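Local coordinates for protein phosphoribosylaminoimidazole carboxylase, ATPase subunit (Thermotoga maritima, PDB 3AX6) that probably catalyses the ATP-dependent joining of bicarbonate to 5-aminoimidazole ribonucleotide, giving N5-carboxyaminoimidazole ribonucleotide in purine biosynthesis, at residues K14-E19 with E279-A284; E96-K101 with V255-P260; N185-I190 with I285-L290. All coordinates share one frame; numbering follows the deposited sequence.

Contact 1: residues K14-E19 with E279-A284; sequences KMMTLE and EQHIRA
Residues 14-19 and 279-284 are both helical, and their axes pass 9.1 Å apart at a signed crossing angle of -66°. The backbones come closest at Glu-19 and Glu-279, whose CA atoms are 5.5 Å apart; elsewhere side chains make the contact. Met-16, present as selenomethionine, is one of them. Its chain runs straight as far as the selenium and bends at the last torsion (chi3 49°), which carries the methyl CE to the edge of the His-281 imidazole, 3.5 Å from CD2 and near the ring plane. The selenium lies further back, oblique to the ring. Polar bonds outside the pair hold the imidazole: NE2 to Thr-67 OG1 and ND1 to Ile-240 N, so the ring meets Met-16 in a fixed orientation. Ile-282 lies between this pair and Glu-19, its CD1 resting against the backbone, 4.0 Å from Met-16 O.

The helix holding 14-19 is the first one after strand 3-7 of a parallel, Rossmann-like sheet, the preATP-grasp part of the enzyme; Ile-282 also rests on Ile-4 of that strand. The segment 279-284 belongs to helix 277-285, which packs against this layer.

Polar groups gather at the other end. Glu-19 bends at chi2 (-57°), bringing OE1 to within 3.5 Å of Glu-279 CB and 4.1 Å of Glu-279 OE1. Two carboxylates this close would probably repel, but each has a basic neighbour. Glu-19 has a long, weak pairing with Lys-22, whereas Arg-283 grips Glu-279 OE2 side-on, NE at 3.0 Å and NH2 at 2.8 Å. That NH2 also reaches Leu-328 O of the second subunit.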
loop_
_atom_site.group_PDB
_atom_site.type_symbol
_atom_site.label_atom_id
_atom_site.label_comp_id
_atom_site.label_asym_id
_atom_site.label_seq_id
_atom_site.Cartn_x
_atom_site.Cartn_y
_atom_site.Cartn_z
ATOM N N LYS A 14 11.739 -4.318 3.140
ATOM C CA LYS A 14 11.012 -4.444 1.887
ATOM C C LYS A 14 9.897 -3.416 1.868
ATOM O O LYS A 14 9.702 -2.720 0.879
ATOM C CB LYS A 14 10.420 -5.842 1.743
ATOM C CG LYS A 14 9.509 -6.003 0.531
ATOM C CD LYS A 14 9.008 -7.433 0.423
ATOM C CE LYS A 14 8.070 -7.619 -0.752
ATOM N NZ LYS A 14 7.817 -9.073 -0.941
HETATM N N MSE A 15 9.168 -3.326 2.976
HETATM C CA MSE A 15 8.070 -2.377 3.094
HETATM C C MSE A 15 8.591 -0.946 3.007
HETATM O O MSE A 15 7.923 -0.076 2.453
HETATM C CB MSE A 15 7.311 -2.636 4.397
HETATM C CG MSE A 15 6.718 -4.042 4.427
HETATM SE SE MSE A 15 5.913 -4.619 6.094
HETATM C CE MSE A 15 4.140 -3.933 5.780
HETATM N N MSE A 16 9.788 -0.704 3.538
HETATM C CA MSE A 16 10.406 0.625 3.461
HETATM C C MSE A 16 10.782 0.869 1.993
HETATM O O MSE A 16 10.532 1.937 1.435
HETATM C CB MSE A 16 11.691 0.693 4.300
HETATM C CG MSE A 16 11.524 0.626 5.812
HETATM SE SE MSE A 16 13.259 0.548 6.706
HETATM C CE MSE A 16 14.097 1.996 5.793
ATOM N N THR A 17 11.403 -0.137 1.386
ATOM C CA THR A 17 11.824 -0.062 -0.006
ATOM C C THR A 17 10.664 0.355 -0.918
ATOM O O THR A 17 10.779 1.345 -1.651
ATOM C CB THR A 17 12.395 -1.427 -0.498
ATOM O OG1 THR A 17 13.615 -1.724 0.195
ATOM C CG2 THR A 17 12.664 -1.385 -1.993
ATOM N N LEU A 18 9.551 -0.383 -0.870
ATOM C CA LEU A 18 8.404 -0.061 -1.721
ATOM C C LEU A 18 7.939 1.377 -1.523
ATOM O O LEU A 18 7.782 2.116 -2.487
ATOM C CB LEU A 18 7.228 -1.014 -1.471
ATOM C CG LEU A 18 7.229 -2.434 -2.054
ATOM C CD1 LEU A 18 7.587 -2.416 -3.541
ATOM C CD2 LEU A 18 8.218 -3.274 -1.308
ATOM N N GLU A 19 7.733 1.783 -0.276
ATOM C CA GLU A 19 7.279 3.144 -0.005
ATOM C C GLU A 19 8.271 4.177 -0.493
ATOM O O GLU A 19 7.883 5.261 -0.917
ATOM C CB GLU A 19 7.024 3.347 1.491
ATOM C CG GLU A 19 5.724 2.744 1.984
ATOM C CD GLU A 19 4.514 3.274 1.221
ATOM O OE1 GLU A 19 4.403 4.513 1.055
ATOM O OE2 GLU A 19 3.672 2.452 0.789
ATOM N N GLU A 279 5.969 5.105 5.055
ATOM C CA GLU A 279 6.051 6.318 4.258
ATOM C C GLU A 279 6.611 7.402 5.182
ATOM O O GLU A 279 7.471 8.187 4.799
ATOM C CB GLU A 279 4.670 6.767 3.778
ATOM C CG GLU A 279 4.724 8.067 2.994
ATOM C CD GLU A 279 3.364 8.624 2.666
ATOM O OE1 GLU A 279 2.411 7.830 2.551
ATOM O OE2 GLU A 279 3.252 9.854 2.507
ATOM N N GLN A 280 6.103 7.426 6.408
ATOM C CA GLN A 280 6.509 8.409 7.408
ATOM C C GLN A 280 8.017 8.367 7.638
ATOM O O GLN A 280 8.674 9.410 7.731
ATOM C CB GLN A 280 5.768 8.141 8.722
ATOM C CG GLN A 280 5.764 9.308 9.693
ATOM C CD GLN A 280 4.943 10.478 9.181
ATOM O OE1 GLN A 280 5.345 11.181 8.252
ATOM N NE2 GLN A 280 3.776 10.682 9.776
ATOM N N HIS A 281 8.557 7.155 7.722
ATOM C CA HIS A 281 9.983 6.956 7.935
ATOM C C HIS A 281 10.800 7.564 6.797
ATOM O O HIS A 281 11.839 8.199 7.032
ATOM C CB HIS A 281 10.292 5.462 8.055
ATOM C CG HIS A 281 11.718 5.167 8.407
ATOM N ND1 HIS A 281 12.277 5.533 9.613
ATOM C CD2 HIS A 281 12.701 4.552 7.705
ATOM C CE1 HIS A 281 13.543 5.157 9.639
ATOM N NE2 HIS A 281 13.826 4.561 8.493
ATOM N N ILE A 282 10.331 7.366 5.565
ATOM C CA ILE A 282 11.021 7.909 4.401
ATOM C C ILE A 282 10.977 9.429 4.461
ATOM O O ILE A 282 11.991 10.095 4.245
ATOM C CB ILE A 282 10.376 7.451 3.066
ATOM C CG1 ILE A 282 10.389 5.922 2.964
ATOM C CG2 ILE A 282 11.133 8.058 1.888
ATOM C CD1 ILE A 282 11.753 5.296 3.158
ATOM N N ARG A 283 9.804 9.976 4.756
ATOM C CA ARG A 283 9.665 11.426 4.861
ATOM C C ARG A 283 10.647 11.991 5.887
ATOM O O ARG A 283 11.315 12.988 5.626
ATOM C CB ARG A 283 8.246 11.828 5.287
ATOM C CG ARG A 283 7.136 11.615 4.248
ATOM C CD ARG A 283 5.899 12.387 4.692
ATOM N NE ARG A 283 4.681 12.032 3.979
ATOM C CZ ARG A 283 3.760 12.917 3.612
ATOM N NH1 ARG A 283 3.933 14.206 3.889
ATOM N NH2 ARG A 283 2.665 12.523 2.975
ATOM N N ALA A 284 10.740 11.343 7.045
ATOM C CA ALA A 284 11.614 11.823 8.100
ATOM C C ALA A 284 13.103 11.758 7.775
ATOM O O ALA A 284 13.835 12.720 8.022
ATOM C CB ALA A 284 11.326 11.077 9.398
#

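Contact 2: residues E96-K101 with V255-P260; sequences EIIQDK and VNEIAP. With ADP (adenosine-5'-diphosphate), chain E.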
loop_
_atom_site.group_PDB
_atom_site.type_symbol
_atom_site.label_atom_id
_atom_site.label_comp_id
_atom_site.label_asym_id
_atom_site.label_seq_id
_atom_site.Cartn_x
_atom_site.Cartn_y
_atom_site.Cartn_z
ATOM N N GLU A 96 23.440 3.620 19.011
ATOM C CA GLU A 96 24.381 3.235 20.057
ATOM C C GLU A 96 23.751 3.326 21.453
ATOM O O GLU A 96 23.952 2.447 22.294
ATOM C CB GLU A 96 25.616 4.133 19.978
ATOM C CG GLU A 96 26.776 3.698 20.852
ATOM C CD GLU A 96 28.017 4.528 20.598
ATOM O OE1 GLU A 96 27.922 5.770 20.702
ATOM O OE2 GLU A 96 29.082 3.942 20.292
ATOM N N ILE A 97 22.989 4.393 21.687
ATOM C CA ILE A 97 22.316 4.604 22.963
ATOM C C ILE A 97 21.247 3.545 23.226
ATOM O O ILE A 97 21.101 3.060 24.348
ATOM C CB ILE A 97 21.639 5.987 23.016
ATOM C CG1 ILE A 97 22.695 7.081 23.157
ATOM C CG2 ILE A 97 20.656 6.047 24.171
ATOM C CD1 ILE A 97 22.114 8.487 23.300
ATOM N N ILE A 98 20.500 3.193 22.186
ATOM C CA ILE A 98 19.432 2.212 22.308
ATOM C C ILE A 98 19.905 0.758 22.415
ATOM O O ILE A 98 19.298 -0.041 23.129
ATOM C CB ILE A 98 18.453 2.342 21.126
ATOM C CG1 ILE A 98 17.896 3.766 21.081
ATOM C CG2 ILE A 98 17.320 1.334 21.270
ATOM C CD1 ILE A 98 17.020 4.049 19.879
ATOM N N GLN A 99 20.986 0.419 21.720
ATOM C CA GLN A 99 21.519 -0.945 21.740
ATOM C C GLN A 99 21.856 -1.501 23.120
ATOM O O GLN A 99 21.800 -2.710 23.339
ATOM C CB GLN A 99 22.772 -1.039 20.877
ATOM C CG GLN A 99 22.519 -0.976 19.393
ATOM C CD GLN A 99 23.665 -1.569 18.608
ATOM O OE1 GLN A 99 24.829 -1.224 18.828
ATOM N NE2 GLN A 99 23.343 -2.468 17.687
ATOM N N ASP A 100 22.231 -0.626 24.041
ATOM C CA ASP A 100 22.573 -1.057 25.386
ATOM C C ASP A 100 21.495 -0.554 26.335
ATOM O O ASP A 100 21.336 0.652 26.540
ATOM C CB ASP A 100 23.951 -0.516 25.767
ATOM C CG ASP A 100 24.317 -0.805 27.208
ATOM O OD1 ASP A 100 25.497 -0.602 27.568
ATOM O OD2 ASP A 100 23.431 -1.220 27.984
ATOM N N LYS A 101 20.752 -1.491 26.909
ATOM C CA LYS A 101 19.662 -1.148 27.805
ATOM C C LYS A 101 20.052 -0.273 28.980
ATOM O O LYS A 101 19.258 0.553 29.413
ATOM C CB LYS A 101 18.981 -2.414 28.315
ATOM C CG LYS A 101 18.244 -3.198 27.241
ATOM C CD LYS A 101 17.274 -4.185 27.868
ATOM C CE LYS A 101 16.401 -4.841 26.820
ATOM N NZ LYS A 101 15.329 -5.656 27.449
ATOM N N VAL A 255 8.501 4.339 30.304
ATOM C CA VAL A 255 8.998 3.834 29.031
ATOM C C VAL A 255 9.974 2.676 29.277
ATOM O O VAL A 255 10.948 2.788 30.027
ATOM C CB VAL A 255 9.663 4.939 28.187
ATOM C CG1 VAL A 255 10.502 5.820 29.057
ATOM C CG2 VAL A 255 10.515 4.308 27.094
ATOM N N ASN A 256 9.684 1.556 28.632
ATOM C CA ASN A 256 10.470 0.340 28.768
ATOM C C ASN A 256 11.476 0.105 27.647
ATOM O O ASN A 256 12.602 -0.326 27.900
ATOM C CB ASN A 256 9.518 -0.859 28.859
ATOM C CG ASN A 256 10.227 -2.188 28.708
ATOM O OD1 ASN A 256 11.143 -2.500 29.458
ATOM N ND2 ASN A 256 9.797 -2.981 27.738
ATOM N N GLU A 257 11.082 0.398 26.414
ATOM C CA GLU A 257 11.964 0.148 25.282
ATOM C C GLU A 257 11.806 1.142 24.141
ATOM O O GLU A 257 10.751 1.747 23.965
ATOM C CB GLU A 257 11.708 -1.274 24.762
ATOM C CG GLU A 257 12.709 -1.773 23.734
ATOM C CD GLU A 257 14.091 -1.941 24.314
ATOM O OE1 GLU A 257 14.292 -2.872 25.117
ATOM O OE2 GLU A 257 14.975 -1.133 23.973
ATOM N N ILE A 258 12.872 1.292 23.362
ATOM C CA ILE A 258 12.882 2.191 22.213
ATOM C C ILE A 258 13.370 1.433 20.986
ATOM O O ILE A 258 14.433 0.815 21.022
ATOM C CB ILE A 258 13.854 3.371 22.411
ATOM C CG1 ILE A 258 13.501 4.156 23.676
ATOM C CG2 ILE A 258 13.820 4.262 21.177
ATOM C CD1 ILE A 258 14.440 5.320 23.948
ATOM N N ALA A 259 12.604 1.482 19.902
ATOM C CA ALA A 259 12.994 0.824 18.662
ATOM C C ALA A 259 13.249 1.929 17.630
ATOM O O ALA A 259 12.324 2.647 17.246
ATOM C CB ALA A 259 11.884 -0.096 18.188
ATOM N N PRO A 260 14.505 2.074 17.164
ATOM C CA PRO A 260 14.908 3.090 16.181
ATOM C C PRO A 260 14.580 2.692 14.747
ATOM O O PRO A 260 15.458 2.690 13.877
ATOM C CB PRO A 260 16.406 3.181 16.404
ATOM C CG PRO A 260 16.752 1.736 16.585
ATOM C CD PRO A 260 15.664 1.246 17.542
HETATM P PB ADP E . 12.432 -7.958 25.512
HETATM O O1B ADP E . 11.488 -7.045 24.807
HETATM O O2B ADP E . 11.855 -9.471 25.436
HETATM O O3B ADP E . 13.935 -7.864 24.763
HETATM P PA ADP E . 11.415 -6.698 27.778
HETATM O O1A ADP E . 11.994 -5.510 28.450
HETATM O O2A ADP E . 10.306 -6.197 26.707
HETATM O O3A ADP E . 12.650 -7.548 27.091
HETATM O "O5'" ADP E . 10.750 -7.653 28.918
HETATM C "C5'" ADP E . 9.713 -8.444 28.314
HETATM C "C4'" ADP E . 8.492 -8.525 29.236
HETATM O "O4'" ADP E . 8.900 -8.658 30.636
HETATM C "C3'" ADP E . 7.632 -7.252 29.147
HETATM O "O3'" ADP E . 6.684 -7.310 28.071
HETATM C "C2'" ADP E . 6.989 -7.184 30.530
HETATM O "O2'" ADP E . 5.755 -7.904 30.564
HETATM C "C1'" ADP E . 8.058 -7.791 31.458
HETATM N N9 ADP E . 8.846 -6.745 32.142
HETATM C C8 ADP E . 9.883 -6.007 31.623
HETATM N N7 ADP E . 10.337 -5.172 32.508
HETATM C C5 ADP E . 9.635 -5.310 33.653
HETATM C C6 ADP E . 9.663 -4.691 34.934
HETATM N N6 ADP E . 10.575 -3.699 35.208
HETATM N N1 ADP E . 8.782 -5.094 35.876
HETATM C C2 ADP E . 7.887 -6.056 35.631
HETATM N N3 ADP E . 7.825 -6.661 34.441
HETATM C C4 ADP E . 8.667 -6.324 33.437
#
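The methyl CG2 of Ile-98 lies 2.9 Å from the carbonyl O of Ile-258, so short that its exact placing is doubtful, though it plainly sits against the strand's backbone. The other branch is extended and sets its CD1 in the corner formed by two neighbours, 3.5 Å from Ile-258 CG2 and 3.6 Å from Pro-260 CB. An alanine here would lose both branches and would probably open a gap between Ile-258, Pro-260 and the helix.

Beyond this apolar corner the contact turns polar. Lys-101 stretches extended beyond CG and crosses Glu-257 at about a right angle, its CE 3.4 Å from Glu-257 OE1, with NZ and OE1 forming a long salt bridge. Its NZ makes a weak hydrogen bond to O3A of ADP, the oxygen bridging the phosphates. Asn-256, side by side with Glu-257 in a classic beta bulge facing Glu-244, offers ND2 to O1A and O2A, both weak bonds at 3.4 Å. A bend at chi2 (66°) folds the Glu-257 carboxylate back toward its own strand, where OE2 takes a weak bond from Ile-258 N and another from Gln-104 NE2.

Lys-138, Glu-169 and Glu-177 also bind the nucleotide. Lys-101 therefore has the diphosphate on one flank and a carboxylate on another; links this long would probably steady it only modestly while helping balance charge at the ADP site of this ATP-grasp enzyme.

Contact 3: residues N185-I190 with I285-L290; sequences NEKGEI and IMNLPL
Asn-287 reaches across to Glu-186 and Lys-187 from the end of a helix. Its CB leads to an amide carbon, CG, that lies 3.8 Å from Glu-186 CB. At the tip OD1 is gripped by two successive backbone N-H groups. Lys-187 N, at 3.0 Å from OD1, lies in the carbonyl plane on a lone pair, while Glu-186 N, at 2.8 Å, comes from above that plane, 42° out of it. The two bonds fix the rotation of the amide and set ND2 beside the Lys-187 side chain, 3.6 Å from its CG. A water further joins Asn-287 O to Lys-187 NZ, the latter weakly.

At the far end Glu-189 extends alongside Leu-290. Its CG packs 3.6 Å from Leu-290 CD2, and OE1 accepts a nearly straight bond from Leu-290 N, at 3.0 Å and 170°, from well above the carboxylate plane. OE2 shares a second water with Leu-290 O.

The loop 185-190 is the tip of a beta hairpin between strands 174-184 and 190-198, a type I turn with a G1 bulge at Gly-188, whose backbone angles would push a CB against the carbonyl O of Lys-187. Its partner is a Schellman motif: Leu-288 N bonds to Arg-283 O and Asn-287 N to Ala-284 O, with Asn-287 as the left-handed C-prime residue ending helix 277-285.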
loop_
_atom_site.group_PDB
_atom_site.type_symbol
_atom_site.label_atom_id
_atom_site.label_comp_id
_atom_site.label_asym_id
_atom_site.label_seq_id
_atom_site.Cartn_x
_atom_site.Cartn_y
_atom_site.Cartn_z
ATOM N N ASN A 185 11.820 14.837 12.019
ATOM C CA ASN A 185 12.665 15.387 10.949
ATOM C C ASN A 185 13.936 15.939 11.550
ATOM O O ASN A 185 14.034 16.100 12.761
ATOM C CB ASN A 185 11.984 16.589 10.294
ATOM C CG ASN A 185 11.217 16.222 9.086
ATOM O OD1 ASN A 185 10.553 17.066 8.484
ATOM N ND2 ASN A 185 11.297 14.952 8.699
ATOM N N GLU A 186 14.895 16.274 10.695
ATOM C CA GLU A 186 16.118 16.881 11.181
ATOM C C GLU A 186 15.756 18.343 11.466
ATOM O O GLU A 186 16.371 18.993 12.308
ATOM C CB GLU A 186 17.232 16.792 10.140
ATOM C CG GLU A 186 18.598 17.141 10.703
ATOM C CD GLU A 186 19.734 16.539 9.901
ATOM O OE1 GLU A 186 20.898 16.633 10.345
ATOM O OE2 GLU A 186 19.467 15.967 8.824
ATOM N N LYS A 187 14.734 18.839 10.767
ATOM C CA LYS A 187 14.244 20.207 10.947
ATOM C C LYS A 187 13.579 20.342 12.313
ATOM O O LYS A 187 13.374 21.449 12.812
ATOM C CB LYS A 187 13.215 20.561 9.864
ATOM C CG LYS A 187 13.789 21.023 8.532
ATOM C CD LYS A 187 12.677 21.226 7.505
ATOM C CE LYS A 187 13.134 22.076 6.330
ATOM N NZ LYS A 187 14.355 21.537 5.676
ATOM N N GLY A 188 13.219 19.209 12.906
ATOM C CA GLY A 188 12.585 19.239 14.211
ATOM C C GLY A 188 11.089 18.983 14.204
ATOM O O GLY A 188 10.468 18.923 15.264
ATOM N N GLU A 189 10.491 18.842 13.026
ATOM C CA GLU A 189 9.060 18.575 12.973
ATOM C C GLU A 189 8.783 17.185 13.553
ATOM O O GLU A 189 9.507 16.236 13.251
ATOM C CB GLU A 189 8.542 18.656 11.529
ATOM C CG GLU A 189 7.169 18.018 11.365
ATOM C CD GLU A 189 6.483 18.343 10.046
ATOM O OE1 GLU A 189 7.156 18.338 8.995
ATOM O OE2 GLU A 189 5.256 18.585 10.067
ATOM N N ILE A 190 7.755 17.072 14.398
ATOM C CA ILE A 190 7.389 15.783 14.998
ATOM C C ILE A 190 5.998 15.351 14.540
ATOM O O ILE A 190 5.136 16.179 14.270
ATOM C CB ILE A 190 7.385 15.816 16.564
ATOM C CG1 ILE A 190 6.423 16.894 17.059
ATOM C CG2 ILE A 190 8.790 16.061 17.103
ATOM C CD1 ILE A 190 6.331 17.021 18.581
ATOM N N ILE A 285 13.568 10.647 7.217
ATOM C CA ILE A 285 14.993 10.559 6.923
ATOM C C ILE A 285 15.397 11.424 5.730
ATOM O O ILE A 285 16.581 11.718 5.545
ATOM C CB ILE A 285 15.447 9.105 6.684
ATOM C CG1 ILE A 285 14.901 8.584 5.355
ATOM C CG2 ILE A 285 14.990 8.235 7.843
ATOM C CD1 ILE A 285 15.399 7.187 5.004
HETATM N N MSE A 286 14.419 11.828 4.922
HETATM C CA MSE A 286 14.701 12.688 3.772
HETATM C C MSE A 286 14.421 14.150 4.137
HETATM O O MSE A 286 14.416 15.023 3.274
HETATM C CB MSE A 286 13.846 12.290 2.559
HETATM C CG MSE A 286 14.098 10.890 2.018
HETATM SE SE MSE A 286 15.970 10.503 1.760
HETATM C CE MSE A 286 16.367 11.822 0.435
ATOM N N ASN A 287 14.182 14.398 5.422
ATOM C CA ASN A 287 13.903 15.739 5.929
ATOM C C ASN A 287 12.841 16.458 5.103
ATOM O O ASN A 287 13.011 17.613 4.711
ATOM C CB ASN A 287 15.194 16.565 5.976
ATOM C CG ASN A 287 15.182 17.608 7.091
ATOM O OD1 ASN A 287 14.531 17.430 8.117
ATOM N ND2 ASN A 287 15.919 18.691 6.897
ATOM N N LEU A 288 11.750 15.748 4.837
ATOM C CA LEU A 288 10.614 16.269 4.088
ATOM C C LEU A 288 9.474 16.467 5.085
ATOM O O LEU A 288 9.513 15.920 6.192
ATOM C CB LEU A 288 10.176 15.257 3.030
ATOM C CG LEU A 288 11.154 14.940 1.905
ATOM C CD1 LEU A 288 10.737 13.674 1.190
ATOM C CD2 LEU A 288 11.190 16.117 0.948
ATOM N N PRO A 289 8.456 17.269 4.718
ATOM C CA PRO A 289 7.329 17.491 5.626
ATOM C C PRO A 289 6.678 16.151 5.976
ATOM O O PRO A 289 6.440 15.308 5.102
ATOM C CB PRO A 289 6.409 18.397 4.812
ATOM C CG PRO A 289 7.384 19.227 4.036
ATOM C CD PRO A 289 8.408 18.208 3.579
ATOM N N LEU A 290 6.414 15.950 7.259
ATOM C CA LEU A 290 5.813 14.703 7.730
ATOM C C LEU A 290 4.329 14.605 7.380
ATOM O O LEU A 290 3.642 15.617 7.268
ATOM C CB LEU A 290 6.017 14.580 9.244
ATOM C CG LEU A 290 7.307 13.913 9.740
ATOM C CD1 LEU A 290 8.444 14.170 8.781
ATOM C CD2 LEU A 290 7.641 14.408 11.145
HETATM O O HOH W 1 14.503 19.403 3.109
HETATM O O HOH W 2 4.087 18.660 7.801
#

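Contacts 1 and 3 share helix 277-285: contact 1 uses its body against a helix of the Rossmann-like layer, contact 3 its C-terminal end against a hairpin tip. Their centres are about 13 Å apart, they are joined through Arg-283, and both reach the second subunit. Contact 2 lies about 21 Å from each, centre to centre, and touches no other chain. Burial and chemistry change together. Contacts 1 and 2 are buried and have an apolar part with charged groups at one end, of which the lysine of contact 2 reaches the nucleotide. Contact 3, partly exposed, is held by hydrogen bonds to backbone N-H groups and by bridging waters.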